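Local coordinates for putative decarboxylase involved in desferrioxamine biosynthesis (Erwinia amylovora, PDB 5O5C), which probably decarboxylates lysine, with pyridoxal 5'-phosphate as cofactor, in the desferrioxamine pathway of the fire blight pathogen, at residues 215-218 against 219-222; 221-225 against 226-230; 270-273 against 274-277. One frame throughout, in Å; residues are numbered along the deposited sequence.

Interaction 1: 215-218 against 219-222. With PLP (pyridoxal-5'-phosphate), chain H.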
loop_
_atom_site.group_PDB
_atom_site.type_symbol
_atom_site.label_atom_id
_atom_site.label_comp_id
_atom_site.label_asym_id
_atom_site.label_seq_id
_atom_site.Cartn_x
_atom_site.Cartn_y
_atom_site.Cartn_z
ATOM N N SER B 215 -11.982 -11.168 -16.197
ATOM C CA SER B 215 -11.782 -10.547 -14.883
ATOM C C SER B 215 -10.342 -10.426 -14.585
ATOM O O SER B 215 -9.546 -11.231 -15.034
ATOM C CB SER B 215 -12.303 -11.435 -13.738
ATOM O OG SER B 215 -13.655 -11.707 -13.901
ATOM N N HIS B 216 -10.011 -9.470 -13.728
ATOM C CA HIS B 216 -8.621 -9.324 -13.300
ATOM C C HIS B 216 -8.235 -10.510 -12.360
ATOM O O HIS B 216 -9.057 -10.964 -11.587
ATOM C CB HIS B 216 -8.455 -7.986 -12.611
ATOM C CG HIS B 216 -7.022 -7.660 -12.299
ATOM N ND1 HIS B 216 -6.440 -7.967 -11.089
ATOM C CD2 HIS B 216 -6.061 -7.072 -13.045
ATOM C CE1 HIS B 216 -5.156 -7.626 -11.121
ATOM N NE2 HIS B 216 -4.917 -7.047 -12.286
ATOM N N PHE B 217 -6.988 -10.983 -12.415
ATOM C CA PHE B 217 -6.537 -12.144 -11.636
ATOM C C PHE B 217 -6.494 -11.942 -10.108
ATOM O O PHE B 217 -6.519 -12.917 -9.375
ATOM C CB PHE B 217 -5.179 -12.685 -12.106
ATOM C CG PHE B 217 -4.950 -14.160 -11.737
ATOM C CD1 PHE B 217 -5.805 -15.157 -12.206
ATOM C CD2 PHE B 217 -3.884 -14.554 -10.905
ATOM C CE1 PHE B 217 -5.602 -16.501 -11.868
ATOM C CE2 PHE B 217 -3.682 -15.892 -10.567
ATOM C CZ PHE B 217 -4.541 -16.866 -11.056
ATOM N N SER B 218 -6.489 -10.690 -9.651
ATOM C CA SER B 218 -6.679 -10.354 -8.200
ATOM C C SER B 218 -7.869 -11.029 -7.485
ATOM O O SER B 218 -7.731 -11.413 -6.284
ATOM C CB SER B 218 -6.654 -8.837 -7.947
ATOM O OG SER B 218 -7.606 -8.104 -8.663
ATOM N N ILE B 219 -8.970 -11.266 -8.220
ATOM C CA ILE B 219 -10.123 -12.029 -7.711
ATOM C C ILE B 219 -9.755 -13.442 -7.238
ATOM O O ILE B 219 -9.956 -13.759 -6.080
ATOM C CB ILE B 219 -11.314 -12.084 -8.701
ATOM C CG1 ILE B 219 -11.818 -10.672 -9.092
ATOM C CG2 ILE B 219 -12.459 -12.914 -8.126
ATOM C CD1 ILE B 219 -12.023 -9.702 -7.946
ATOM N N GLN B 220 -9.228 -14.250 -8.138
ATOM C CA GLN B 220 -8.641 -15.537 -7.830
ATOM C C GLN B 220 -7.510 -15.501 -6.765
ATOM O O GLN B 220 -7.507 -16.319 -5.903
ATOM C CB GLN B 220 -8.090 -16.209 -9.096
ATOM C CG GLN B 220 -9.147 -16.786 -10.042
ATOM C CD GLN B 220 -9.670 -15.777 -11.017
ATOM O OE1 GLN B 220 -9.384 -14.573 -10.879
ATOM N NE2 GLN B 220 -10.480 -16.241 -11.993
ATOM N N LYS B 221 -6.578 -14.551 -6.843
ATOM C CA LYS B 221 -5.537 -14.379 -5.810
ATOM C C LYS B 221 -6.172 -14.100 -4.461
ATOM O O LYS B 221 -5.730 -14.622 -3.426
ATOM C CB LYS B 221 -4.551 -13.260 -6.160
ATOM C CG LYS B 221 -3.756 -13.434 -7.460
ATOM C CD LYS B 221 -2.858 -12.225 -7.766
ATOM C CE LYS B 221 -1.550 -12.641 -8.420
ATOM N NZ LYS B 221 -0.810 -11.547 -9.113
ATOM N N SER B 222 -7.225 -13.288 -4.455
ATOM C CA SER B 222 -7.888 -12.928 -3.213
ATOM C C SER B 222 -8.561 -14.150 -2.576
ATOM O O SER B 222 -8.458 -14.296 -1.379
ATOM C CB SER B 222 -8.935 -11.838 -3.379
ATOM O OG SER B 222 -8.370 -10.646 -3.849
HETATM N N1 PLP H . -9.065 -4.660 -11.342
HETATM C C2 PLP H . -8.954 -4.279 -12.632
HETATM C C2A PLP H . -10.163 -4.218 -13.516
HETATM C C3 PLP H . -7.629 -3.908 -13.148
HETATM O O3 PLP H . -7.450 -3.512 -14.451
HETATM C C4 PLP H . -6.509 -3.980 -12.178
HETATM C C4A PLP H . -5.117 -3.702 -12.595
HETATM C C5 PLP H . -6.760 -4.413 -10.802
HETATM C C6 PLP H . -8.053 -4.760 -10.464
HETATM C C5A PLP H . -5.614 -4.501 -9.820
HETATM O O4P PLP H . -5.283 -3.128 -9.556
HETATM P P PLP H . -3.994 -2.577 -8.753
HETATM O O1P PLP H . -2.848 -2.800 -9.688
HETATM O O2P PLP H . -4.269 -1.103 -8.599
HETATM O O3P PLP H . -3.834 -3.291 -7.458
#
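Phe-217 O takes the N-H of Lys-221 at 3.0 Å, almost straight (172°) and in the carbonyl plane, which sets the loop 215-218 directly onto the first turn of helix 218-225. One residue on, Ser-218 O is held twice by Ser-222: its backbone N donates from one face of the carbonyl plane, and its OG, 2.6 Å from Ser-218 O, donates from the other. The Phe-217 ring lies back over the helix. Gln-220 CB sits above one face, toward the rim, in a CH-pi contact 4.1 Å from the ring centroid, and the Gln-220 amide runs nearly parallel to the ring, 18° off. The Lys-221 side chain crosses that of Phe-217 at about a right angle and reaches the ring obliquely, Lys-221 CG 3.6 Å from Phe-217 CD2. With CG anti to the backbone N (chi1 -172°), the His-216 imidazole lies over the cofactor, His-216 CD2 3.2 Å from PLP C4. The rotation of the imidazole is fixed by a hydrogen bond of 2.7 Å between His-216 ND1 and Ser-218 OG, and Asn-174 also binds that hydroxyl. A histidine stacked on the pyridine ring is characteristic of the cofactor site of group II decarboxylases of the aspartate aminotransferase fold.

Interaction 2: 221-225 against 226-230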
loop_
_atom_site.group_PDB
_atom_site.type_symbol
_atom_site.label_atom_id
_atom_site.label_comp_id
_atom_site.label_asym_id
_atom_site.label_seq_id
_atom_site.Cartn_x
_atom_site.Cartn_y
_atom_site.Cartn_z
ATOM N N LYS B 221 -6.578 -14.551 -6.843
ATOM C CA LYS B 221 -5.537 -14.379 -5.810
ATOM C C LYS B 221 -6.172 -14.100 -4.461
ATOM O O LYS B 221 -5.730 -14.622 -3.426
ATOM C CB LYS B 221 -4.551 -13.260 -6.160
ATOM C CG LYS B 221 -3.756 -13.434 -7.460
ATOM C CD LYS B 221 -2.858 -12.225 -7.766
ATOM C CE LYS B 221 -1.550 -12.641 -8.420
ATOM N NZ LYS B 221 -0.810 -11.547 -9.113
ATOM N N SER B 222 -7.225 -13.288 -4.455
ATOM C CA SER B 222 -7.888 -12.928 -3.213
ATOM C C SER B 222 -8.561 -14.150 -2.576
ATOM O O SER B 222 -8.458 -14.296 -1.379
ATOM C CB SER B 222 -8.935 -11.838 -3.379
ATOM O OG SER B 222 -8.370 -10.646 -3.849
ATOM N N MET B 223 -9.231 -14.991 -3.373
ATOM C CA MET B 223 -9.863 -16.230 -2.866
ATOM C C MET B 223 -8.831 -17.240 -2.416
ATOM O O MET B 223 -9.125 -18.012 -1.494
ATOM C CB MET B 223 -10.758 -16.899 -3.892
ATOM C CG MET B 223 -11.851 -16.107 -4.514
ATOM S SD MET B 223 -12.933 -15.195 -3.448
ATOM C CE MET B 223 -13.726 -16.533 -2.623
ATOM N N ALA B 224 -7.610 -17.216 -2.981
ATOM C CA ALA B 224 -6.486 -17.991 -2.382
ATOM C C ALA B 224 -6.148 -17.581 -0.990
ATOM O O ALA B 224 -6.037 -18.411 -0.063
ATOM C CB ALA B 224 -5.260 -17.954 -3.223
ATOM N N ILE B 225 -5.981 -16.274 -0.832
ATOM C CA ILE B 225 -5.692 -15.731 0.437
ATOM C C ILE B 225 -6.816 -16.027 1.471
ATOM O O ILE B 225 -6.540 -16.364 2.617
ATOM C CB ILE B 225 -5.411 -14.235 0.290
ATOM C CG1 ILE B 225 -4.120 -14.019 -0.505
ATOM C CG2 ILE B 225 -5.234 -13.567 1.633
ATOM C CD1 ILE B 225 -4.040 -12.597 -0.994
ATOM N N LEU B 226 -8.074 -15.922 1.045
ATOM C CA LEU B 226 -9.172 -16.121 1.930
ATOM C C LEU B 226 -9.414 -17.560 2.300
ATOM O O LEU B 226 -10.375 -17.837 2.968
ATOM C CB LEU B 226 -10.448 -15.506 1.350
ATOM C CG LEU B 226 -10.414 -14.000 1.192
ATOM C CD1 LEU B 226 -11.383 -13.468 0.187
ATOM C CD2 LEU B 226 -10.609 -13.328 2.521
ATOM N N GLY B 227 -8.595 -18.498 1.844
ATOM C CA GLY B 227 -8.745 -19.862 2.251
ATOM C C GLY B 227 -9.758 -20.673 1.505
ATOM O O GLY B 227 -10.095 -21.760 1.954
ATOM N N LEU B 228 -10.253 -20.140 0.375
ATOM C CA LEU B 228 -11.194 -20.839 -0.486
ATOM C C LEU B 228 -10.594 -21.340 -1.806
ATOM O O LEU B 228 -11.106 -22.281 -2.409
ATOM C CB LEU B 228 -12.391 -19.947 -0.767
ATOM C CG LEU B 228 -13.125 -19.445 0.452
ATOM C CD1 LEU B 228 -14.091 -18.379 -0.009
ATOM C CD2 LEU B 228 -13.834 -20.585 1.154
ATOM N N GLY B 229 -9.506 -20.729 -2.260
ATOM C CA GLY B 229 -8.734 -21.266 -3.354
ATOM C C GLY B 229 -9.333 -20.841 -4.674
ATOM O O GLY B 229 -10.482 -20.409 -4.706
ATOM N N TYR B 230 -8.548 -20.922 -5.744
ATOM C CA TYR B 230 -9.042 -20.572 -7.098
ATOM C C TYR B 230 -10.293 -21.398 -7.486
ATOM O O TYR B 230 -11.139 -20.914 -8.256
ATOM C CB TYR B 230 -7.992 -20.760 -8.193
ATOM C CG TYR B 230 -6.632 -20.098 -8.023
ATOM C CD1 TYR B 230 -6.455 -18.922 -7.275
ATOM C CD2 TYR B 230 -5.535 -20.621 -8.673
ATOM C CE1 TYR B 230 -5.208 -18.340 -7.132
ATOM C CE2 TYR B 230 -4.289 -20.049 -8.565
ATOM C CZ TYR B 230 -4.118 -18.916 -7.789
ATOM O OH TYR B 230 -2.846 -18.421 -7.711
#
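Met-223 O is gripped by two backbone N-H groups of the loop that leaves helix 218-225. Gly-229 N donates to Met-223 O at 2.8 Å from well above the carbonyl plane, while Leu-228 N, 3.0 Å from Met-223 O, comes in nearly along the C=O axis. The two neighbouring carbonyls of the last turn are taken as well: Leu-226 N binds Ser-222 O at 2.9 Å, and Gly-227 N binds Ala-224 O at 3.2 Å. Gly-227 is the first residue to leave the helix. Its positive phi (83°) closes a Schellman motif, a backbone shape in which any side chain would collide with the carbonyl oxygen before it. Gly-229 also has a positive phi and carries the chain back past Ala-224.

Side chains close both flanks of the turn. On one, Met-223 folds back on itself, bent at chi2 (-50°) and again at chi3, which turns its methyl CE toward Leu-228; the approach to Leu-228 CD1 is modelled too close to be relied on in detail. Met-223 SD lies 4.3 Å from Leu-226 CD1. On the other, the Tyr-230 ring swings back alongside the last helical turn until Tyr-230 CE1 lies 3.9 Å from Ala-224 CB, with the methyl approaching the ring obliquely. Met-223 and Leu-226 continue onto Met-178 of helix 170-189, while the Tyr-230 ring meets Phe-217 edge-to-face.

The last carbonyls also have partners beyond the turn. Arg-182 of the second subunit donates to Ala-224 O and Ile-225 O, and Arg-182 of the same chain to Leu-226 O. Two guanidinium groups thus meet the carbonyl end of the helix, where the partial negative charge of its dipole would be expected to suit them, and the bonds to the second subunit make the capping turn part of the dimer interface.

Interaction 3: 270-273 against 274-277. With PLP (pyridoxal-5'-phosphate), chain H.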
loop_
_atom_site.group_PDB
_atom_site.type_symbol
_atom_site.label_atom_id
_atom_site.label_comp_id
_atom_site.label_asym_id
_atom_site.label_seq_id
_atom_site.Cartn_x
_atom_site.Cartn_y
_atom_site.Cartn_z
ATOM N N SER B 270 -16.463 -3.505 -14.679
ATOM C CA SER B 270 -16.910 -2.366 -15.455
ATOM C C SER B 270 -15.693 -1.753 -16.112
ATOM O O SER B 270 -15.310 -0.597 -15.823
ATOM C CB SER B 270 -17.700 -1.376 -14.573
ATOM O OG SER B 270 -16.958 -0.918 -13.425
ATOM N N GLY B 271 -15.068 -2.547 -16.993
ATOM C CA GLY B 271 -13.805 -2.195 -17.634
ATOM C C GLY B 271 -12.781 -3.278 -17.444
ATOM O O GLY B 271 -11.959 -3.208 -16.496
ATOM N N THR B 272 -12.848 -4.310 -18.293
ATOM C CA THR B 272 -11.868 -5.370 -18.224
ATOM C C THR B 272 -10.499 -4.817 -18.608
ATOM O O THR B 272 -10.396 -3.895 -19.440
ATOM C CB THR B 272 -12.256 -6.642 -19.013
ATOM O OG1 THR B 272 -12.209 -6.425 -20.426
ATOM C CG2 THR B 272 -13.616 -7.109 -18.582
ATOM N N THR B 273 -9.460 -5.343 -17.960
ATOM C CA THR B 273 -8.083 -4.865 -18.149
ATOM C C THR B 273 -7.613 -4.911 -19.603
ATOM O O THR B 273 -6.995 -3.980 -20.053
ATOM C CB THR B 273 -7.128 -5.701 -17.310
ATOM O OG1 THR B 273 -7.633 -5.730 -15.959
ATOM C CG2 THR B 273 -5.712 -5.214 -17.368
ATOM N N ASP B 274 -7.888 -5.999 -20.314
ATOM C CA ASP B 274 -7.488 -6.125 -21.698
ATOM C C ASP B 274 -8.378 -5.416 -22.721
ATOM O O ASP B 274 -7.852 -4.776 -23.586
ATOM C CB ASP B 274 -7.332 -7.590 -22.079
ATOM C CG ASP B 274 -6.072 -8.258 -21.449
ATOM O OD1 ASP B 274 -5.085 -7.595 -21.196
ATOM O OD2 ASP B 274 -6.033 -9.488 -21.262
ATOM N N PHE B 275 -9.698 -5.612 -22.646
ATOM C CA PHE B 275 -10.699 -5.184 -23.659
ATOM C C PHE B 275 -11.393 -3.868 -23.305
ATOM O O PHE B 275 -11.958 -3.163 -24.199
ATOM C CB PHE B 275 -11.775 -6.285 -23.858
ATOM C CG PHE B 275 -11.283 -7.453 -24.671
ATOM C CD1 PHE B 275 -10.620 -8.536 -24.056
ATOM C CD2 PHE B 275 -11.380 -7.426 -26.067
ATOM C CE1 PHE B 275 -10.089 -9.560 -24.800
ATOM C CE2 PHE B 275 -10.851 -8.456 -26.818
ATOM C CZ PHE B 275 -10.189 -9.521 -26.189
ATOM N N GLY B 276 -11.314 -3.480 -22.028
ATOM C CA GLY B 276 -12.019 -2.283 -21.575
ATOM C C GLY B 276 -13.525 -2.454 -21.605
ATOM O O GLY B 276 -14.273 -1.479 -21.719
ATOM N N SER B 277 -13.958 -3.705 -21.553
ATOM C CA SER B 277 -15.329 -4.074 -21.773
ATOM C C SER B 277 -16.034 -3.928 -20.411
ATOM O O SER B 277 -15.421 -4.086 -19.371
ATOM C CB SER B 277 -15.389 -5.483 -22.396
ATOM O OG SER B 277 -14.760 -6.527 -21.592
HETATM N N1 PLP H . -9.065 -4.660 -11.342
HETATM C C2 PLP H . -8.954 -4.279 -12.632
HETATM C C2A PLP H . -10.163 -4.218 -13.516
HETATM C C3 PLP H . -7.629 -3.908 -13.148
HETATM O O3 PLP H . -7.450 -3.512 -14.451
HETATM C C4 PLP H . -6.509 -3.980 -12.178
HETATM C C4A PLP H . -5.117 -3.702 -12.595
HETATM C C5 PLP H . -6.760 -4.413 -10.802
HETATM C C6 PLP H . -8.053 -4.760 -10.464
HETATM C C5A PLP H . -5.614 -4.501 -9.820
HETATM O O4P PLP H . -5.283 -3.128 -9.556
HETATM P P PLP H . -3.994 -2.577 -8.753
HETATM O O1P PLP H . -2.848 -2.800 -9.688
HETATM O O2P PLP H . -4.269 -1.103 -8.599
HETATM O O3P PLP H . -3.834 -3.291 -7.458
#
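Thr-272 and Ser-277 face each other across the turn, hydroxyl to hydroxyl: Thr-272 OG1 donates to Ser-277 OG at 2.8 Å, and Thr-272 CG2 lies alongside the same oxygen. Both hydroxyls stand between their own backbone N and carbonyl carbon (chi1 70° and 58°), which turns them inward to meet. Ser-277 OG is also bound to Tyr-242 O, so this inner pair is tied to the surrounding fold. Phe-275 brings its CB to 3.5 Å from Thr-272 OG1 but carries its ring away from the turn, where it stacks on Tyr-242. The backbone closes on itself as well. Thr-272 N donates to Ser-277 O and Gly-276 N to Thr-272 O, each at 2.8 Å. Gly-276 makes the bend at positive phi (68°).

The CB of Thr-273 points away from the turn, and Thr-273 OG1 lies 2.7 Å from PLP O3 in a hydrogen bond. The imidazole of His-216 lies beside it. The chemistry thus divides the two threonines: Thr-272 spends its hydroxyl on holding the loop together, while the hydroxyl of Thr-273, carried on that loop, shares a hydrogen bond with the 3-oxygen of the pyridine ring.

Interactions 1 and 2 occupy the two ends of helix 218-225, which joins strand 207-212 to strand 233-236 at the edge of the seven-stranded mixed sheet. They share Lys-221 and Ser-222, their centres are 9 Å apart, and both touch the second subunit. Interaction 3 comes later in the chain, after strand 262-269, the neighbour of 207-212 in the sheet. Its centre is 14 Å from that of interaction 1, and the two touch where His-216 CD2 lies 3.6 Å from Thr-273 OG1, beside the cofactor. Interaction 2 stands apart from interaction 3, about 11 Å at the nearest atoms. One helix therefore links the cofactor pocket to the dimer interface.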